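Local coordinates for protein alpha-glucosidase (Pseudoalteromonas sp. K8, PDB 5HQA) that hydrolyses alpha-glucosidic linkages as a calcium-binding glycoside hydrolase of family 97 that is activated by chloride, at residues A[153-161]-A[471-482]; A[134-144]-A[172-181]. One frame throughout, in Å; residues are numbered along the deposited sequence.

Contact 1: A[153-161]-A[471-482]; sequences YEYVYNTTP and PPEHISMLAFTR. With CA (calcium ion), chain C; AC1 (4,6-dideoxy-4-{[(1S,4R,5S,6S)-4,5,6-trihydroxy-3-(hydroxymethyl)cyclohex-2-en-1-yl]amino}-alpha-D-glucopyranose), chain B.
Tyr157 lies against the helical segment 471-482 in an inter-domain contact of apolar packing and bridging waters, where the N-terminal beta domain meets the barrel domain. The Tyr157 side chain carries most of it. CG anti to the carbonyl carbon (chi1 -79°) turns the ring along segment 471-482, where it slides past Thr481, whose OG1 stands over one face, offset toward the rim and 3.1 Å from Tyr157 CZ. Thr481 OG1 is fixed there by its bond to Met477 O. At the root of the ring, Tyr157 CB packs on Met477 CG at 3.9 Å, while Leu478 CD2 crosses near Tyr157 CE1. Beyond the ring Met477 CE reaches Thr159 OG1 at 3.2 Å; on the preceding residue, Val156 CG1 touches Pro471 CD at 3.7 Å. Without the ring, as with an alanine here, Thr481, Leu478 and Met477 would probably lose their common partner and a gap would open between the two segments. No clear direct hydrogen bond joins them; waters do this work. One accepts from Tyr157 N at 2.9 Å and also bonds His474 ND1, whose NE2 bonds the backbone O of Arg458. Two more donate to both Tyr157 O and Glu473 OE2, and a fourth links Thr159 OG1 to Glu473 OE1. Upstream, Glu154 OE1 binds the calcium ion at 2.4 Å alongside Glu437, Glu455 and Glu461; Glu154 OE2 accepts a hydrogen bond from O2 of acarbose's acarviosine unit (AC1) and is salt-bridged to Arg152. A beta-domain loop thus enters the TIM-barrel active site, consistent with a family 97 calcium site.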
loop_
_atom_site.group_PDB
_atom_site.type_symbol
_atom_site.label_atom_id
_atom_site.label_comp_id
_atom_site.label_asym_id
_atom_site.label_seq_id
_atom_site.Cartn_x
_atom_site.Cartn_y
_atom_site.Cartn_z
ATOM N N TYR A 153 -8.921 -1.803 7.087
ATOM C CA TYR A 153 -8.819 -1.851 5.635
ATOM C C TYR A 153 -9.018 -3.252 5.078
ATOM O O TYR A 153 -9.005 -3.421 3.852
ATOM C CB TYR A 153 -7.450 -1.337 5.162
ATOM C CG TYR A 153 -7.083 0.070 5.580
ATOM C CD1 TYR A 153 -7.813 1.172 5.129
ATOM C CD2 TYR A 153 -5.968 0.302 6.385
ATOM C CE1 TYR A 153 -7.456 2.476 5.501
ATOM C CE2 TYR A 153 -5.602 1.589 6.760
ATOM C CZ TYR A 153 -6.351 2.669 6.316
ATOM O OH TYR A 153 -5.978 3.939 6.700
ATOM N N GLU A 154 -9.175 -4.261 5.936
ATOM C CA GLU A 154 -9.157 -5.655 5.486
ATOM C C GLU A 154 -10.571 -6.102 5.109
ATOM O O GLU A 154 -11.244 -6.855 5.819
ATOM C CB GLU A 154 -8.530 -6.547 6.554
ATOM C CG GLU A 154 -7.010 -6.341 6.671
ATOM C CD GLU A 154 -6.372 -7.143 7.807
ATOM O OE1 GLU A 154 -5.131 -7.312 7.798
ATOM O OE2 GLU A 154 -7.109 -7.595 8.711
ATOM N N TYR A 155 -11.013 -5.621 3.944
ATOM C CA TYR A 155 -12.300 -5.975 3.357
ATOM C C TYR A 155 -12.104 -6.335 1.893
ATOM O O TYR A 155 -11.192 -5.823 1.239
ATOM C CB TYR A 155 -13.295 -4.808 3.438
ATOM C CG TYR A 155 -13.806 -4.559 4.829
ATOM C CD1 TYR A 155 -14.922 -5.241 5.299
ATOM C CD2 TYR A 155 -13.171 -3.654 5.680
ATOM C CE1 TYR A 155 -15.406 -5.025 6.586
ATOM C CE2 TYR A 155 -13.643 -3.435 6.967
ATOM C CZ TYR A 155 -14.765 -4.126 7.414
ATOM O OH TYR A 155 -15.256 -3.925 8.683
ATOM N N VAL A 156 -12.973 -7.193 1.364
ATOM C CA VAL A 156 -12.994 -7.365 -0.087
ATOM C C VAL A 156 -13.732 -6.183 -0.707
ATOM O O VAL A 156 -14.577 -5.545 -0.067
ATOM C CB VAL A 156 -13.625 -8.713 -0.496
ATOM C CG1 VAL A 156 -12.849 -9.877 0.126
ATOM C CG2 VAL A 156 -15.103 -8.765 -0.115
ATOM N N TYR A 157 -13.399 -5.872 -1.958
ATOM C CA TYR A 157 -13.952 -4.699 -2.621
ATOM C C TYR A 157 -15.367 -4.956 -3.123
ATOM O O TYR A 157 -15.684 -6.044 -3.624
ATOM C CB TYR A 157 -13.029 -4.261 -3.770
ATOM C CG TYR A 157 -11.865 -3.489 -3.200
ATOM C CD1 TYR A 157 -10.788 -4.157 -2.621
ATOM C CD2 TYR A 157 -11.889 -2.096 -3.147
ATOM C CE1 TYR A 157 -9.744 -3.460 -2.035
ATOM C CE2 TYR A 157 -10.855 -1.386 -2.562
ATOM C CZ TYR A 157 -9.782 -2.075 -2.012
ATOM O OH TYR A 157 -8.758 -1.379 -1.426
ATOM N N ASN A 158 -16.222 -3.943 -2.964
ATOM C CA ASN A 158 -17.577 -3.955 -3.496
ATOM C C ASN A 158 -17.593 -3.322 -4.879
ATOM O O ASN A 158 -16.890 -2.342 -5.120
ATOM C CB ASN A 158 -18.521 -3.169 -2.589
ATOM C CG ASN A 158 -18.497 -3.663 -1.164
ATOM O OD1 ASN A 158 -18.287 -2.887 -0.227
ATOM N ND2 ASN A 158 -18.710 -4.954 -0.987
ATOM N N THR A 159 -18.420 -3.869 -5.772
ATOM C CA THR A 159 -18.656 -3.300 -7.098
ATOM C C THR A 159 -20.090 -2.791 -7.110
ATOM O O THR A 159 -21.030 -3.592 -7.101
ATOM C CB THR A 159 -18.454 -4.344 -8.197
ATOM O OG1 THR A 159 -17.146 -4.921 -8.091
ATOM C CG2 THR A 159 -18.638 -3.708 -9.589
ATOM N N THR A 160 -20.271 -1.462 -7.079
ATOM C CA THR A 160 -21.630 -0.921 -6.990
ATOM C C THR A 160 -21.762 0.347 -7.822
ATOM O O THR A 160 -20.745 0.939 -8.215
ATOM C CB THR A 160 -22.011 -0.563 -5.546
ATOM O OG1 THR A 160 -21.337 0.648 -5.172
ATOM C CG2 THR A 160 -21.637 -1.663 -4.557
ATOM N N PRO A 161 -22.988 0.805 -8.090
ATOM C CA PRO A 161 -23.180 2.206 -8.506
ATOM C C PRO A 161 -22.506 3.156 -7.527
ATOM O O PRO A 161 -22.497 2.921 -6.317
ATOM C CB PRO A 161 -24.700 2.373 -8.484
ATOM C CG PRO A 161 -25.224 0.969 -8.768
ATOM C CD PRO A 161 -24.252 0.040 -8.086
ATOM N N PRO A 471 -11.789 -13.643 -2.978
ATOM C CA PRO A 471 -12.402 -14.152 -4.212
ATOM C C PRO A 471 -11.436 -14.062 -5.379
ATOM O O PRO A 471 -10.431 -13.336 -5.317
ATOM C CB PRO A 471 -13.604 -13.212 -4.416
ATOM C CG PRO A 471 -13.120 -11.903 -3.826
ATOM C CD PRO A 471 -12.301 -12.309 -2.609
ATOM N N PRO A 472 -11.701 -14.794 -6.459
ATOM C CA PRO A 472 -10.841 -14.695 -7.650
ATOM C C PRO A 472 -10.568 -13.273 -8.118
ATOM O O PRO A 472 -9.460 -12.998 -8.596
ATOM C CB PRO A 472 -11.634 -15.491 -8.688
ATOM C CG PRO A 472 -12.284 -16.565 -7.854
ATOM C CD PRO A 472 -12.681 -15.892 -6.572
ATOM N N GLU A 473 -11.528 -12.352 -7.988
ATOM C CA GLU A 473 -11.329 -10.989 -8.490
ATOM C C GLU A 473 -10.438 -10.129 -7.590
ATOM O O GLU A 473 -10.127 -8.984 -7.955
ATOM C CB GLU A 473 -12.684 -10.293 -8.664
ATOM C CG GLU A 473 -13.339 -9.940 -7.333
ATOM C CD GLU A 473 -14.704 -9.286 -7.494
ATOM O OE1 GLU A 473 -15.195 -9.160 -8.644
ATOM O OE2 GLU A 473 -15.289 -8.906 -6.458
ATOM N N HIS A 474 -10.020 -10.645 -6.433
ATOM C CA HIS A 474 -9.404 -9.790 -5.417
ATOM C C HIS A 474 -8.142 -9.092 -5.935
ATOM O O HIS A 474 -7.967 -7.883 -5.734
ATOM C CB HIS A 474 -9.091 -10.616 -4.167
ATOM C CG HIS A 474 -8.632 -9.792 -3.004
ATOM N ND1 HIS A 474 -9.383 -8.755 -2.480
ATOM C CD2 HIS A 474 -7.495 -9.845 -2.270
ATOM C CE1 HIS A 474 -8.725 -8.208 -1.473
ATOM N NE2 HIS A 474 -7.580 -8.854 -1.321
ATOM N N ILE A 475 -7.229 -9.835 -6.578
ATOM C CA ILE A 475 -5.989 -9.203 -7.033
ATOM C C ILE A 475 -6.293 -8.096 -8.038
ATOM O O ILE A 475 -5.714 -7.002 -7.975
ATOM C CB ILE A 475 -5.015 -10.240 -7.629
ATOM C CG1 ILE A 475 -4.746 -11.380 -6.634
ATOM C CG2 ILE A 475 -3.713 -9.546 -8.052
ATOM C CD1 ILE A 475 -4.220 -10.909 -5.279
ATOM N N SER A 476 -7.203 -8.356 -8.982
ATOM C CA SER A 476 -7.513 -7.341 -9.981
ATOM C C SER A 476 -8.297 -6.177 -9.391
ATOM O O SER A 476 -8.417 -5.140 -10.050
ATOM C CB SER A 476 -8.272 -7.972 -11.151
ATOM O OG SER A 476 -9.554 -8.413 -10.734
ATOM N N MET A 477 -8.839 -6.324 -8.178
ATOM C CA MET A 477 -9.347 -5.169 -7.440
ATOM C C MET A 477 -8.206 -4.400 -6.784
ATOM O O MET A 477 -8.093 -3.180 -6.948
ATOM C CB MET A 477 -10.349 -5.618 -6.375
ATOM C CG MET A 477 -11.639 -6.178 -6.929
ATOM S SD MET A 477 -12.625 -4.887 -7.728
ATOM C CE MET A 477 -14.113 -5.834 -8.108
ATOM N N LEU A 478 -7.352 -5.106 -6.033
ATOM C CA LEU A 478 -6.231 -4.461 -5.352
ATOM C C LEU A 478 -5.420 -3.598 -6.301
ATOM O O LEU A 478 -5.011 -2.485 -5.948
ATOM C CB LEU A 478 -5.310 -5.513 -4.718
ATOM C CG LEU A 478 -5.836 -6.291 -3.507
ATOM C CD1 LEU A 478 -4.800 -7.347 -3.083
ATOM C CD2 LEU A 478 -6.165 -5.355 -2.346
ATOM N N ALA A 479 -5.176 -4.101 -7.513
ATOM C CA ALA A 479 -4.259 -3.431 -8.433
ATOM C C ALA A 479 -4.706 -2.017 -8.781
ATOM O O ALA A 479 -3.869 -1.181 -9.132
ATOM C CB ALA A 479 -4.102 -4.251 -9.714
ATOM N N PHE A 480 -6.007 -1.728 -8.709
ATOM C CA PHE A 480 -6.520 -0.415 -9.088
ATOM C C PHE A 480 -7.105 0.338 -7.901
ATOM O O PHE A 480 -7.749 1.384 -8.081
ATOM C CB PHE A 480 -7.568 -0.550 -10.198
ATOM C CG PHE A 480 -7.048 -1.215 -11.445
ATOM C CD1 PHE A 480 -6.406 -0.470 -12.428
ATOM C CD2 PHE A 480 -7.206 -2.586 -11.636
ATOM C CE1 PHE A 480 -5.921 -1.077 -13.571
ATOM C CE2 PHE A 480 -6.726 -3.209 -12.783
ATOM C CZ PHE A 480 -6.087 -2.454 -13.756
ATOM N N THR A 481 -6.900 -0.168 -6.693
ATOM C CA THR A 481 -7.382 0.510 -5.506
ATOM C C THR A 481 -6.235 0.603 -4.506
ATOM O O THR A 481 -5.444 1.551 -4.550
ATOM C CB THR A 481 -8.595 -0.236 -4.929
ATOM O OG1 THR A 481 -8.246 -1.605 -4.673
ATOM C CG2 THR A 481 -9.777 -0.203 -5.910
ATOM N N ARG A 482 -6.120 -0.402 -3.631
ATOM C CA ARG A 482 -5.063 -0.429 -2.620
ATOM C C ARG A 482 -3.676 -0.180 -3.216
ATOM O O ARG A 482 -2.869 0.559 -2.639
ATOM C CB ARG A 482 -5.099 -1.774 -1.889
ATOM C CG ARG A 482 -3.837 -2.098 -1.104
ATOM C CD ARG A 482 -3.632 -1.163 0.096
ATOM N NE ARG A 482 -2.413 -1.542 0.814
ATOM C CZ ARG A 482 -1.182 -1.226 0.418
ATOM N NH1 ARG A 482 -0.132 -1.635 1.123
ATOM N NH2 ARG A 482 -1.000 -0.493 -0.677
HETATM CA CA CA C . -3.425 -8.573 8.996
HETATM C C1 AC1 B . -7.201 -10.812 12.783
HETATM O O2 AC1 B . -7.910 -8.932 11.480
HETATM C C2 AC1 B . -6.751 -9.549 12.065
HETATM C C4A AC1 B . 0.435 -11.909 11.443
HETATM C C3 AC1 B . -5.698 -9.842 11.029
HETATM O O3 AC1 B . -5.347 -8.642 10.319
HETATM C C4 AC1 B . -4.499 -10.475 11.685
HETATM N N4A AC1 B . -3.296 -10.536 10.796
HETATM C C5 AC1 B . -5.044 -11.855 12.017
HETATM O O5 AC1 B . -6.038 -11.701 13.114
HETATM C C6 AC1 B . -4.014 -12.855 12.442
HETATM C C1B AC1 B . -2.020 -10.035 11.421
HETATM C C2B AC1 B . -0.783 -10.076 10.302
HETATM O O2B AC1 B . -1.254 -9.433 9.117
HETATM C C3B AC1 B . -0.324 -11.388 10.093
HETATM O O3B AC1 B . 0.619 -11.493 8.998
HETATM O O4 AC1 B . 0.790 -13.271 11.307
HETATM C C5B AC1 B . -0.357 -11.737 12.639
HETATM C C7B AC1 B . -1.628 -10.722 12.606
HETATM C C6B AC1 B . 0.340 -12.001 13.984
HETATM O O6B AC1 B . 1.206 -10.937 14.229
HETATM O O HOH W 1 -11.741 -7.621 -3.543
HETATM O O HOH W 2 -14.505 -8.554 -3.949
HETATM O O HOH W 3 -16.934 -6.758 -6.033
HETATM O O HOH W 4 -16.880 -7.156 -9.687
#

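Contact 2: A[134-144]-A[172-181]; sequences VNNSHTATAWW and FTFKNQDGVH
Strands 141-144 and 172-175 run antiparallel, their axes 4.7 Å apart at closest approach and their directions at 158°, as neighbours in the large antiparallel sheet of the N-terminal beta domain, whose sequence family belongs to the galactose mutarotase clan. Thr141 and Lys175 form a hydrogen-bonded pair with reciprocal bonds, Thr141 N to Lys175 O at 2.9 Å and Lys175 N to Thr141 O, both lying nearly along the C=O axis. Ala142 and Phe174 follow as a non-hydrogen-bonded pair, their CB atoms on the same face. Phe172 CE1 comes within 4.0 Å of Ala142 CB; Trp144 CB meets the edge of the same Phe172 ring. Phe174, with CG placed between its backbone N and carbonyl carbon (chi1 58°), extends its ring to Val134, CZ lying 3.6 Å from Val134 CG2. On the other face the Trp143 indole reaches diagonally over the neighbouring strand, and its CH2 touches Lys175 CG at 3.6 Å. The His181 ring lies nearly parallel to the six-membered ring of Trp143 but is slid so far aside that they barely overlap; Lys175 CB sits over the centre of the imidazole. Beyond the paired strands, Thr139 and Gln177 pack together and share waters. One of these accepts from Gln177 N at 2.8 Å, donates to Asn136 O and bonds Thr139 OG1 at 2.7 Å.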
loop_
_atom_site.group_PDB
_atom_site.type_symbol
_atom_site.label_atom_id
_atom_site.label_comp_id
_atom_site.label_asym_id
_atom_site.label_seq_id
_atom_site.Cartn_x
_atom_site.Cartn_y
_atom_site.Cartn_z
ATOM N N VAL A 134 -18.812 14.493 -7.586
ATOM C CA VAL A 134 -18.654 13.779 -8.848
ATOM C C VAL A 134 -19.816 14.109 -9.775
ATOM O O VAL A 134 -20.991 13.961 -9.405
ATOM C CB VAL A 134 -18.556 12.266 -8.608
ATOM C CG1 VAL A 134 -18.421 11.532 -9.939
ATOM C CG2 VAL A 134 -17.381 11.966 -7.706
ATOM N N ASN A 135 -19.486 14.535 -10.990
ATOM C CA ASN A 135 -20.498 14.832 -11.992
ATOM C C ASN A 135 -21.079 13.536 -12.555
ATOM O O ASN A 135 -20.353 12.561 -12.769
ATOM C CB ASN A 135 -19.881 15.668 -13.110
ATOM C CG ASN A 135 -20.922 16.272 -14.011
ATOM O OD1 ASN A 135 -22.060 16.500 -13.596
ATOM N ND2 ASN A 135 -20.550 16.529 -15.248
ATOM N N ASN A 136 -22.400 13.527 -12.782
ATOM C CA ASN A 136 -23.108 12.351 -13.312
ATOM C C ASN A 136 -22.856 11.104 -12.461
ATOM O O ASN A 136 -22.592 10.011 -12.972
ATOM C CB ASN A 136 -22.720 12.093 -14.769
ATOM C CG ASN A 136 -23.201 13.183 -15.684
ATOM O OD1 ASN A 136 -24.336 13.638 -15.573
ATOM N ND2 ASN A 136 -22.334 13.631 -16.582
ATOM N N SER A 137 -22.945 11.270 -11.139
ATOM C CA SER A 137 -22.663 10.149 -10.246
ATOM C C SER A 137 -23.678 9.025 -10.404
ATOM O O SER A 137 -23.371 7.875 -10.069
ATOM C CB SER A 137 -22.629 10.622 -8.786
ATOM O OG SER A 137 -23.910 11.072 -8.336
ATOM N N HIS A 138 -24.871 9.333 -10.922
ATOM C CA HIS A 138 -25.920 8.329 -11.057
ATOM C C HIS A 138 -25.600 7.275 -12.115
ATOM O O HIS A 138 -26.246 6.223 -12.128
ATOM C CB HIS A 138 -27.249 9.011 -11.390
ATOM C CG HIS A 138 -27.229 9.760 -12.683
ATOM N ND1 HIS A 138 -26.471 10.898 -12.874
ATOM C CD2 HIS A 138 -27.864 9.531 -13.859
ATOM C CE1 HIS A 138 -26.641 11.337 -14.110
ATOM N NE2 HIS A 138 -27.486 10.529 -14.726
ATOM N N THR A 139 -24.631 7.519 -12.999
ATOM C CA THR A 139 -24.238 6.516 -13.987
ATOM C C THR A 139 -22.798 6.042 -13.801
ATOM O O THR A 139 -22.263 5.357 -14.684
ATOM C CB THR A 139 -24.438 7.045 -15.416
ATOM O OG1 THR A 139 -23.753 8.294 -15.571
ATOM C CG2 THR A 139 -25.921 7.259 -15.709
ATOM N N ALA A 140 -22.166 6.373 -12.680
ATOM C CA ALA A 140 -20.797 5.957 -12.401
ATOM C C ALA A 140 -20.772 4.642 -11.624
ATOM O O ALA A 140 -21.717 4.306 -10.898
ATOM C CB ALA A 140 -20.064 7.038 -11.601
ATOM N N THR A 141 -19.662 3.914 -11.766
ATOM C CA THR A 141 -19.442 2.629 -11.107
ATOM C C THR A 141 -18.223 2.744 -10.209
ATOM O O THR A 141 -17.186 3.258 -10.639
ATOM C CB THR A 141 -19.209 1.516 -12.130
ATOM O OG1 THR A 141 -20.351 1.394 -12.988
ATOM C CG2 THR A 141 -18.931 0.181 -11.436
ATOM N N ALA A 142 -18.332 2.234 -8.982
ATOM C CA ALA A 142 -17.263 2.337 -7.997
ATOM C C ALA A 142 -16.844 0.958 -7.490
ATOM O O ALA A 142 -17.652 0.025 -7.422
ATOM C CB ALA A 142 -17.691 3.212 -6.807
ATOM N N TRP A 143 -15.565 0.847 -7.114
ATOM C CA TRP A 143 -15.004 -0.364 -6.519
ATOM C C TRP A 143 -14.363 0.041 -5.199
ATOM O O TRP A 143 -13.339 0.728 -5.204
ATOM C CB TRP A 143 -13.975 -1.000 -7.450
ATOM C CG TRP A 143 -14.478 -1.236 -8.850
ATOM C CD1 TRP A 143 -15.158 -2.326 -9.298
ATOM C CD2 TRP A 143 -14.323 -0.365 -9.986
ATOM N NE1 TRP A 143 -15.433 -2.194 -10.641
ATOM C CE2 TRP A 143 -14.926 -1.001 -11.086
ATOM C CE3 TRP A 143 -13.714 0.881 -10.179
ATOM C CZ2 TRP A 143 -14.950 -0.430 -12.361
ATOM C CZ3 TRP A 143 -13.734 1.442 -11.443
ATOM C CH2 TRP A 143 -14.349 0.786 -12.516
ATOM N N TRP A 144 -14.943 -0.373 -4.070
ATOM C CA TRP A 144 -14.611 0.305 -2.819
ATOM C C TRP A 144 -14.705 -0.634 -1.619
ATOM O O TRP A 144 -15.363 -1.679 -1.668
ATOM C CB TRP A 144 -15.541 1.510 -2.608
ATOM C CG TRP A 144 -17.004 1.141 -2.649
ATOM C CD1 TRP A 144 -17.802 1.059 -3.760
ATOM C CD2 TRP A 144 -17.842 0.814 -1.530
ATOM N NE1 TRP A 144 -19.084 0.705 -3.399
ATOM C CE2 TRP A 144 -19.136 0.552 -2.037
ATOM C CE3 TRP A 144 -17.624 0.717 -0.149
ATOM C CZ2 TRP A 144 -20.209 0.201 -1.210
ATOM C CZ3 TRP A 144 -18.690 0.370 0.674
ATOM C CH2 TRP A 144 -19.966 0.118 0.141
ATOM N N PHE A 172 -9.965 5.593 -3.391
ATOM C CA PHE A 172 -11.360 5.360 -3.747
ATOM C C PHE A 172 -11.461 5.532 -5.256
ATOM O O PHE A 172 -11.336 6.655 -5.761
ATOM C CB PHE A 172 -12.266 6.339 -3.006
ATOM C CG PHE A 172 -13.707 6.259 -3.415
ATOM C CD1 PHE A 172 -14.384 5.044 -3.389
ATOM C CD2 PHE A 172 -14.400 7.404 -3.792
ATOM C CE1 PHE A 172 -15.731 4.972 -3.748
ATOM C CE2 PHE A 172 -15.746 7.340 -4.155
ATOM C CZ PHE A 172 -16.410 6.121 -4.130
ATOM N N THR A 173 -11.678 4.424 -5.968
ATOM C CA THR A 173 -11.578 4.371 -7.423
ATOM C C THR A 173 -12.940 4.121 -8.056
ATOM O O THR A 173 -13.701 3.261 -7.602
ATOM C CB THR A 173 -10.600 3.269 -7.835
ATOM O OG1 THR A 173 -9.311 3.579 -7.297
ATOM C CG2 THR A 173 -10.506 3.150 -9.357
ATOM N N PHE A 174 -13.239 4.860 -9.119
ATOM C CA PHE A 174 -14.500 4.680 -9.820
ATOM C C PHE A 174 -14.316 5.113 -11.270
ATOM O O PHE A 174 -13.285 5.678 -11.646
ATOM C CB PHE A 174 -15.629 5.460 -9.120
ATOM C CG PHE A 174 -15.358 6.944 -9.002
ATOM C CD1 PHE A 174 -14.652 7.450 -7.913
ATOM C CD2 PHE A 174 -15.811 7.822 -9.975
ATOM C CE1 PHE A 174 -14.406 8.814 -7.806
ATOM C CE2 PHE A 174 -15.565 9.179 -9.876
ATOM C CZ PHE A 174 -14.867 9.672 -8.795
ATOM N N LYS A 175 -15.316 4.822 -12.101
ATOM C CA LYS A 175 -15.314 5.308 -13.474
ATOM C C LYS A 175 -16.660 5.948 -13.770
ATOM O O LYS A 175 -17.689 5.546 -13.221
ATOM C CB LYS A 175 -15.031 4.192 -14.495
ATOM C CG LYS A 175 -16.099 3.131 -14.566
ATOM C CD LYS A 175 -15.847 2.173 -15.732
ATOM C CE LYS A 175 -16.932 1.105 -15.787
ATOM N NZ LYS A 175 -16.708 0.125 -16.891
ATOM N N ASN A 176 -16.651 6.960 -14.633
ATOM C CA ASN A 176 -17.921 7.538 -15.036
ATOM C C ASN A 176 -18.381 6.867 -16.329
ATOM O O ASN A 176 -17.717 5.976 -16.871
ATOM C CB ASN A 176 -17.833 9.072 -15.123
ATOM C CG ASN A 176 -16.967 9.581 -16.273
ATOM O OD1 ASN A 176 -16.678 8.870 -17.232
ATOM N ND2 ASN A 176 -16.574 10.856 -16.182
ATOM N N GLN A 177 -19.552 7.271 -16.819
ATOM C CA GLN A 177 -20.131 6.564 -17.950
ATOM C C GLN A 177 -19.327 6.767 -19.227
ATOM O O GLN A 177 -19.370 5.902 -20.109
ATOM C CB GLN A 177 -21.576 7.000 -18.163
ATOM C CG GLN A 177 -22.397 5.966 -18.915
ATOM C CD GLN A 177 -23.831 6.406 -19.121
ATOM O OE1 GLN A 177 -24.094 7.560 -19.484
ATOM N NE2 GLN A 177 -24.774 5.494 -18.871
ATOM N N ASP A 178 -18.585 7.874 -19.334
ATOM C CA ASP A 178 -17.637 8.081 -20.426
ATOM C C ASP A 178 -16.462 7.108 -20.393
ATOM O O ASP A 178 -15.678 7.083 -21.348
ATOM C CB ASP A 178 -17.077 9.512 -20.390
ATOM C CG ASP A 178 -18.111 10.563 -20.755
ATOM O OD1 ASP A 178 -19.088 10.224 -21.455
ATOM O OD2 ASP A 178 -17.948 11.734 -20.343
ATOM N N GLY A 179 -16.305 6.327 -19.326
ATOM C CA GLY A 179 -15.153 5.461 -19.188
ATOM C C GLY A 179 -13.942 6.118 -18.558
ATOM O O GLY A 179 -12.900 5.463 -18.421
ATOM N N VAL A 180 -14.043 7.390 -18.169
ATOM C CA VAL A 180 -12.955 8.052 -17.464
ATOM C C VAL A 180 -12.819 7.446 -16.076
ATOM O O VAL A 180 -13.801 7.354 -15.328
ATOM C CB VAL A 180 -13.216 9.561 -17.378
ATOM C CG1 VAL A 180 -12.122 10.247 -16.551
ATOM C CG2 VAL A 180 -13.327 10.151 -18.779
ATOM N N HIS A 181 -11.605 7.029 -15.722
ATOM C CA HIS A 181 -11.337 6.485 -14.397
ATOM C C HIS A 181 -10.790 7.564 -13.483
ATOM O O HIS A 181 -9.950 8.371 -13.890
ATOM C CB HIS A 181 -10.352 5.322 -14.462
ATOM C CG HIS A 181 -10.948 4.071 -15.024
ATOM N ND1 HIS A 181 -11.475 4.009 -16.297
ATOM C CD2 HIS A 181 -11.121 2.841 -14.481
ATOM C CE1 HIS A 181 -11.932 2.786 -16.521
ATOM N NE2 HIS A 181 -11.725 2.058 -15.437
HETATM O O HOH W 5 -17.613 12.517 -13.646
HETATM O O HOH W 6 -21.119 8.802 -15.121
HETATM O O HOH W 7 -24.545 10.042 -17.626
HETATM O O HOH W 8 -23.676 3.246 -16.696
HETATM O O HOH W 9 -11.492 2.121 -4.037
#

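How the contacts relate
The centres of contacts 1 and 2 lie about 15 Å apart, and the two meet through one sheet of the N-terminal domain. Strand 158-161 follows strand 141-144 in the chain and is its neighbour at the sheet edge, with 172-175 on the other side. Asn158 N probably hydrogen-bonds Trp144 O at 2.7 Å, and Trp143 packs on Thr159. Contact 2 stays inside the N-terminal domain, whereas contact 1 crosses to the barrel; their segments alternate in sequence as 134-144, 153-161, 172-181 and 471-482. A probable hydrogen bond between Thr173 OG1 and Phe480 O ties 471-482 directly to contact 2. The sheet edge is therefore continuous with the loop that delivers Glu154 to calcium.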